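Local coordinates for protein phycocyanobilin lyase subunit alpha (Nostoc sp. PCC 7120, PDB 5N3U) that associates with its partner subunit to form a lyase and is probably required to attach the bilin chromophore to the phycocyanin alpha chain, at residues A[130-135]-A[171-176]; A[72-77]-A[97-102]. All blocks are in the same frame, centred on the assembly; numbering follows the deposited sequence.

How the contacts relate
Two loop-mediated contacts occur in series along this all-helical HEAT-repeat chain: contact 2 (72-77 with 97-102) closes before contact 1 (130-135 with 171-176) opens. Their centres lie 23 Å apart and their nearest atoms about 10 Å, without touching. The stretch of chain from 97-102 to 130-135 runs through helices 102-115 and 121-126. In contact 2 a side chain from helix 72-83 meets the loop leading into helix 102-115; in contact 1 two loops meet, the second leading into helix 176-190. Each therefore joins chain elements at a helix start, and contact 2 also involves a residue that bridges to the beta subunit.

Contact 1 (A[130-135]-A[171-176]); sequences GGVAQA and LEHPVS
Val-132 and His-173 have the nearest CA atoms of the two loops, 6.2 Å apart. The CG1 methyl of Val-132 lies 4.4 Å from His-173 CD2, a loose contact made obliquely to the imidazole, and the valine also packs on Phe-170. The backbone then turns back on itself, Ala-135 N donating to Val-132 O, which brings Ala-135 round to the same histidine. The CB of Ala-135 sits at the ring edge, in its plane, 3.4 Å from His-173 NE2. The carbonyl of Ala-135 does more: its O accepts a hydrogen bond from His-173 NE2 at 2.9 Å, with an N-H...O angle of 153°. The donor lies in the carbonyl plane on a lone pair, the C=O...N angle being 140°. Both loops fall in HEAT-repeat sequence, which folds as stacked helical hairpins; here 130-135 follows helix 121-126, whereas 171-176 leads into helix 176-190. With CG anti to the backbone N (chi1 -165°) the imidazole lies between the loops, and the turn of the ring sets NE2 toward Ala-135 and ND1 back toward its own loop, where it accepts from Val-175 N at 3.0 Å. Val-175 is the N-cap residue of helix 176-190, so the ring links the loop beyond helix 121-126 to the start of that helix. Replacing His-173 with a leucine is likely to leave both Ala-135 O and Val-175 N without their ring partners, since neither bond could be remade by a hydrocarbon. Pro-174 CD lies over one face of the imidazole, 3.2 Å above its plane and displaced toward the rim, and Leu-144 and Val-178 also touch this buried side chain.

Contact 2 (A[72-77]-A[97-102]); sequences PLRRNA and LECPDF
Arg-75 reaches from helix 72-83 to Asp-101, forming a salt bridge although their CA atoms stand 8.9 Å apart. From CB the chain departs with CG anti to the carbonyl carbon (chi1 -60°) and stays extended as far as NE, which carries the guanidinium across that gap. The methylenes pass close to the carboxylate before the charged end does: CD is 3.8 Å from Asp-101 OD2. NE makes the short bond, donating to Asp-101 OD2 at 2.7 Å with an N-H...O angle of 150°. That oxygen lies near the guanidinium plane and accepts the N-H on its syn lone pair. Beyond CZ, NH2 stands 3.1 Å from both Asp-101 OD1 and Asp-101 OD2, but each of these bonds is weak. The two planes are turned 60° apart, which probably explains why the carboxylate does not meet NE and NH2 with both oxygens squarely. NH1, the remaining nitrogen, forms a salt bridge with Asp-96 of the beta subunit, placing Arg-75 between two acids, one of each chain. The backbone N of Asp-101 donates to Cys-99 SG at 3.5 Å, a bond within the loop that leads into helix 102-115. The same cysteine sulfur lies 4.2 Å from Arg-74 NH1, an oblique approach; Arg-74 has its stronger polar partner elsewhere, at the carbonyl of Asp-61. As N-cap of helix 102-115, Asp-101 accepts from Tyr-103 N through OD1, while OD2 also accepts from Tyr-71 N just ahead of helix 72-83. The carboxylate thus ties together the N-terminal ends of two HEAT-repeat helices, with Tyr-103 and Val-104 of helix 102-115 packed against Arg-75.

Contact 1 (A[130-135]-A[171-176])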
loop_
_atom_site.group_PDB
_atom_site.type_symbol
_atom_site.label_atom_id
_atom_site.label_comp_id
_atom_site.label_asym_id
_atom_site.label_seq_id
_atom_site.Cartn_x
_atom_site.Cartn_y
_atom_site.Cartn_z
ATOM N N GLY A 130 29.619 -5.129 29.811
ATOM C CA GLY A 130 29.599 -3.823 30.444
ATOM C C GLY A 130 28.259 -3.455 31.013
ATOM O O GLY A 130 28.165 -2.421 31.643
ATOM N N GLY A 131 27.196 -4.197 30.673
ATOM C CA GLY A 131 25.860 -3.892 31.172
ATOM C C GLY A 131 25.255 -2.568 30.814
ATOM O O GLY A 131 25.652 -1.927 29.830
ATOM N N VAL A 132 24.379 -2.048 31.668
ATOM C CA VAL A 132 23.661 -0.795 31.373
ATOM C C VAL A 132 24.562 0.377 31.383
ATOM O O VAL A 132 24.442 1.283 30.555
ATOM C CB VAL A 132 22.509 -0.532 32.366
ATOM C CG1 VAL A 132 22.044 0.942 32.380
ATOM C CG2 VAL A 132 21.363 -1.374 31.996
ATOM N N ALA A 133 25.539 0.364 32.270
ATOM C CA ALA A 133 26.466 1.507 32.355
ATOM C C ALA A 133 27.161 1.728 31.038
ATOM O O ALA A 133 27.401 2.840 30.699
ATOM C CB ALA A 133 27.522 1.266 33.436
ATOM N N GLN A 134 27.463 0.670 30.293
ATOM C CA GLN A 134 28.177 0.823 29.005
ATOM C C GLN A 134 27.256 0.963 27.836
ATOM O O GLN A 134 27.733 1.103 26.723
ATOM C CB GLN A 134 29.116 -0.342 28.799
ATOM C CG GLN A 134 30.120 -0.379 29.980
ATOM C CD GLN A 134 31.511 -0.869 29.642
ATOM O OE1 GLN A 134 31.819 -1.268 28.506
ATOM N NE2 GLN A 134 32.346 -0.876 30.644
ATOM N N ALA A 135 25.934 0.963 28.075
ATOM C CA ALA A 135 24.941 0.931 27.011
ATOM C C ALA A 135 24.585 2.339 26.590
ATOM O O ALA A 135 23.426 2.771 26.673
ATOM C CB ALA A 135 23.729 0.129 27.433
ATOM N N LEU A 171 15.994 -3.267 32.520
ATOM C CA LEU A 171 14.695 -2.662 32.747
ATOM C C LEU A 171 14.782 -1.188 33.154
ATOM O O LEU A 171 13.744 -0.504 33.084
ATOM C CB LEU A 171 13.915 -3.419 33.836
ATOM C CG LEU A 171 13.477 -4.840 33.528
ATOM C CD1 LEU A 171 13.278 -5.652 34.821
ATOM C CD2 LEU A 171 12.189 -4.862 32.667
ATOM N N GLU A 172 15.944 -0.744 33.670
ATOM C CA GLU A 172 16.204 0.690 34.043
ATOM C C GLU A 172 17.058 1.442 33.048
ATOM O O GLU A 172 17.490 2.549 33.296
ATOM C CB GLU A 172 16.813 0.770 35.506
ATOM C CG GLU A 172 15.818 0.085 36.458
ATOM C CD GLU A 172 16.114 0.231 37.963
ATOM O OE1 GLU A 172 17.313 0.425 38.282
ATOM O OE2 GLU A 172 15.165 0.099 38.819
ATOM N N HIS A 173 17.240 0.869 31.857
ATOM C CA HIS A 173 17.944 1.623 30.820
ATOM C C HIS A 173 17.173 2.915 30.524
ATOM O O HIS A 173 15.948 2.931 30.524
ATOM C CB HIS A 173 18.076 0.753 29.541
ATOM C CG HIS A 173 19.068 1.306 28.571
ATOM N ND1 HIS A 173 18.756 2.329 27.729
ATOM C CD2 HIS A 173 20.352 1.016 28.349
ATOM C CE1 HIS A 173 19.826 2.680 27.028
ATOM N NE2 HIS A 173 20.800 1.880 27.392
ATOM N N PRO A 174 17.870 4.012 30.225
ATOM C CA PRO A 174 17.206 5.287 29.925
ATOM C C PRO A 174 16.310 5.304 28.678
ATOM O O PRO A 174 15.407 6.070 28.606
ATOM C CB PRO A 174 18.369 6.234 29.622
ATOM C CG PRO A 174 19.614 5.586 30.086
ATOM C CD PRO A 174 19.345 4.150 30.356
ATOM N N VAL A 175 16.613 4.479 27.674
ATOM C CA VAL A 175 15.816 4.335 26.464
ATOM C C VAL A 175 14.600 3.427 26.575
ATOM O O VAL A 175 14.707 2.265 26.887
ATOM C CB VAL A 175 16.711 3.913 25.236
ATOM C CG1 VAL A 175 15.854 3.699 23.975
ATOM C CG2 VAL A 175 17.822 4.964 25.027
ATOM N N SER A 176 13.439 3.978 26.241
ATOM C CA SER A 176 12.158 3.288 26.452
ATOM C C SER A 176 12.054 1.976 25.690
ATOM O O SER A 176 11.552 1.025 26.222
ATOM C CB SER A 176 10.967 4.153 25.967
ATOM O OG SER A 176 10.689 5.047 26.970
#

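Contact 2 (A[72-77]-A[97-102])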
loop_
_atom_site.group_PDB
_atom_site.type_symbol
_atom_site.label_atom_id
_atom_site.label_comp_id
_atom_site.label_asym_id
_atom_site.label_seq_id
_atom_site.Cartn_x
_atom_site.Cartn_y
_atom_site.Cartn_z
ATOM N N PRO A 72 26.177 -2.775 3.114
ATOM C CA PRO A 72 24.747 -2.860 2.731
ATOM C C PRO A 72 24.228 -4.247 2.358
ATOM O O PRO A 72 23.144 -4.616 2.716
ATOM C CB PRO A 72 24.646 -1.931 1.516
ATOM C CG PRO A 72 25.721 -0.928 1.749
ATOM C CD PRO A 72 26.867 -1.676 2.410
ATOM N N LEU A 73 24.949 -5.002 1.587
ATOM C CA LEU A 73 24.406 -6.285 1.205
ATOM C C LEU A 73 24.410 -7.229 2.418
ATOM O O LEU A 73 23.533 -8.073 2.508
ATOM C CB LEU A 73 25.193 -6.925 -0.005
ATOM C CG LEU A 73 24.686 -8.278 -0.462
ATOM C CD1 LEU A 73 23.275 -8.114 -0.988
ATOM C CD2 LEU A 73 25.569 -8.944 -1.603
ATOM N N ARG A 74 25.384 -7.123 3.302
ATOM C CA ARG A 74 25.366 -8.003 4.471
ATOM C C ARG A 74 24.117 -7.696 5.327
ATOM O O ARG A 74 23.469 -8.588 5.805
ATOM C CB ARG A 74 26.575 -7.825 5.331
ATOM C CG ARG A 74 27.830 -8.382 4.711
ATOM C CD ARG A 74 28.950 -8.349 5.724
ATOM N NE ARG A 74 30.222 -8.559 5.049
ATOM C CZ ARG A 74 31.359 -8.835 5.651
ATOM N NH1 ARG A 74 31.403 -8.982 6.972
ATOM N NH2 ARG A 74 32.462 -8.967 4.913
ATOM N N ARG A 75 23.786 -6.428 5.455
ATOM C CA ARG A 75 22.590 -6.065 6.193
ATOM C C ARG A 75 21.331 -6.672 5.615
ATOM O O ARG A 75 20.549 -7.270 6.292
ATOM C CB ARG A 75 22.453 -4.524 6.216
ATOM C CG ARG A 75 23.585 -3.793 6.855
ATOM C CD ARG A 75 23.456 -2.283 6.537
ATOM N NE ARG A 75 24.574 -1.526 7.136
ATOM C CZ ARG A 75 24.721 -0.208 7.014
ATOM N NH1 ARG A 75 23.832 0.473 6.327
ATOM N NH2 ARG A 75 25.744 0.443 7.583
ATOM N N ASN A 76 21.115 -6.540 4.330
ATOM C CA ASN A 76 19.933 -7.054 3.710
ATOM C C ASN A 76 19.867 -8.577 3.666
ATOM O O ASN A 76 18.823 -9.144 3.849
ATOM C CB ASN A 76 19.840 -6.544 2.248
ATOM C CG ASN A 76 19.086 -5.249 2.162
ATOM O OD1 ASN A 76 18.804 -4.590 3.217
ATOM N ND2 ASN A 76 18.725 -4.883 0.959
ATOM N N ALA A 77 21.013 -9.186 3.523
ATOM C CA ALA A 77 21.107 -10.677 3.587
ATOM C C ALA A 77 20.796 -11.195 4.950
ATOM O O ALA A 77 20.046 -12.179 5.099
ATOM C CB ALA A 77 22.483 -11.158 3.123
ATOM N N LEU A 97 27.255 -11.018 14.450
ATOM C CA LEU A 97 27.232 -10.367 15.757
ATOM C C LEU A 97 28.567 -9.765 16.163
ATOM O O LEU A 97 28.601 -8.933 17.085
ATOM C CB LEU A 97 26.675 -11.257 16.860
ATOM C CG LEU A 97 25.288 -11.789 16.681
ATOM C CD1 LEU A 97 25.003 -12.777 17.834
ATOM C CD2 LEU A 97 24.264 -10.617 16.704
ATOM N N GLU A 98 29.649 -10.062 15.478
ATOM C CA GLU A 98 30.912 -9.373 15.742
ATOM C C GLU A 98 31.306 -8.506 14.569
ATOM O O GLU A 98 32.416 -7.939 14.584
ATOM C CB GLU A 98 32.074 -10.383 16.015
ATOM C CG GLU A 98 32.025 -11.042 17.409
ATOM C CD GLU A 98 32.087 -10.075 18.620
ATOM O OE1 GLU A 98 33.158 -9.434 18.840
ATOM O OE2 GLU A 98 31.046 -9.953 19.382
ATOM N N CYS A 99 30.400 -8.270 13.623
ATOM C CA CYS A 99 30.694 -7.393 12.509
ATOM C C CYS A 99 30.880 -5.968 13.034
ATOM O O CYS A 99 30.092 -5.503 13.882
ATOM C CB CYS A 99 29.531 -7.365 11.501
ATOM S SG CYS A 99 29.962 -6.398 9.971
ATOM N N PRO A 100 31.870 -5.222 12.484
ATOM C CA PRO A 100 31.992 -3.878 12.922
ATOM C C PRO A 100 30.856 -2.962 12.582
ATOM O O PRO A 100 30.687 -1.975 13.294
ATOM C CB PRO A 100 33.277 -3.342 12.209
ATOM C CG PRO A 100 33.981 -4.503 11.752
ATOM C CD PRO A 100 32.985 -5.612 11.567
ATOM N N ASP A 101 30.047 -3.287 11.571
ATOM C CA ASP A 101 28.935 -2.444 11.190
ATOM C C ASP A 101 27.741 -2.719 12.150
ATOM O O ASP A 101 27.180 -3.827 12.177
ATOM C CB ASP A 101 28.547 -2.829 9.776
ATOM C CG ASP A 101 27.337 -2.086 9.250
ATOM O OD1 ASP A 101 26.717 -1.256 9.959
ATOM O OD2 ASP A 101 26.972 -2.352 8.061
ATOM N N PHE A 102 27.354 -1.683 12.884
ATOM C CA PHE A 102 26.245 -1.776 13.811
ATOM C C PHE A 102 24.996 -2.398 13.200
ATOM O O PHE A 102 24.318 -3.244 13.842
ATOM C CB PHE A 102 25.935 -0.376 14.440
ATOM C CG PHE A 102 24.661 -0.351 15.222
ATOM C CD1 PHE A 102 23.451 -0.130 14.587
ATOM C CD2 PHE A 102 24.650 -0.563 16.620
ATOM C CE1 PHE A 102 22.266 -0.147 15.262
ATOM C CE2 PHE A 102 23.431 -0.496 17.344
ATOM C CZ PHE A 102 22.226 -0.401 16.670
#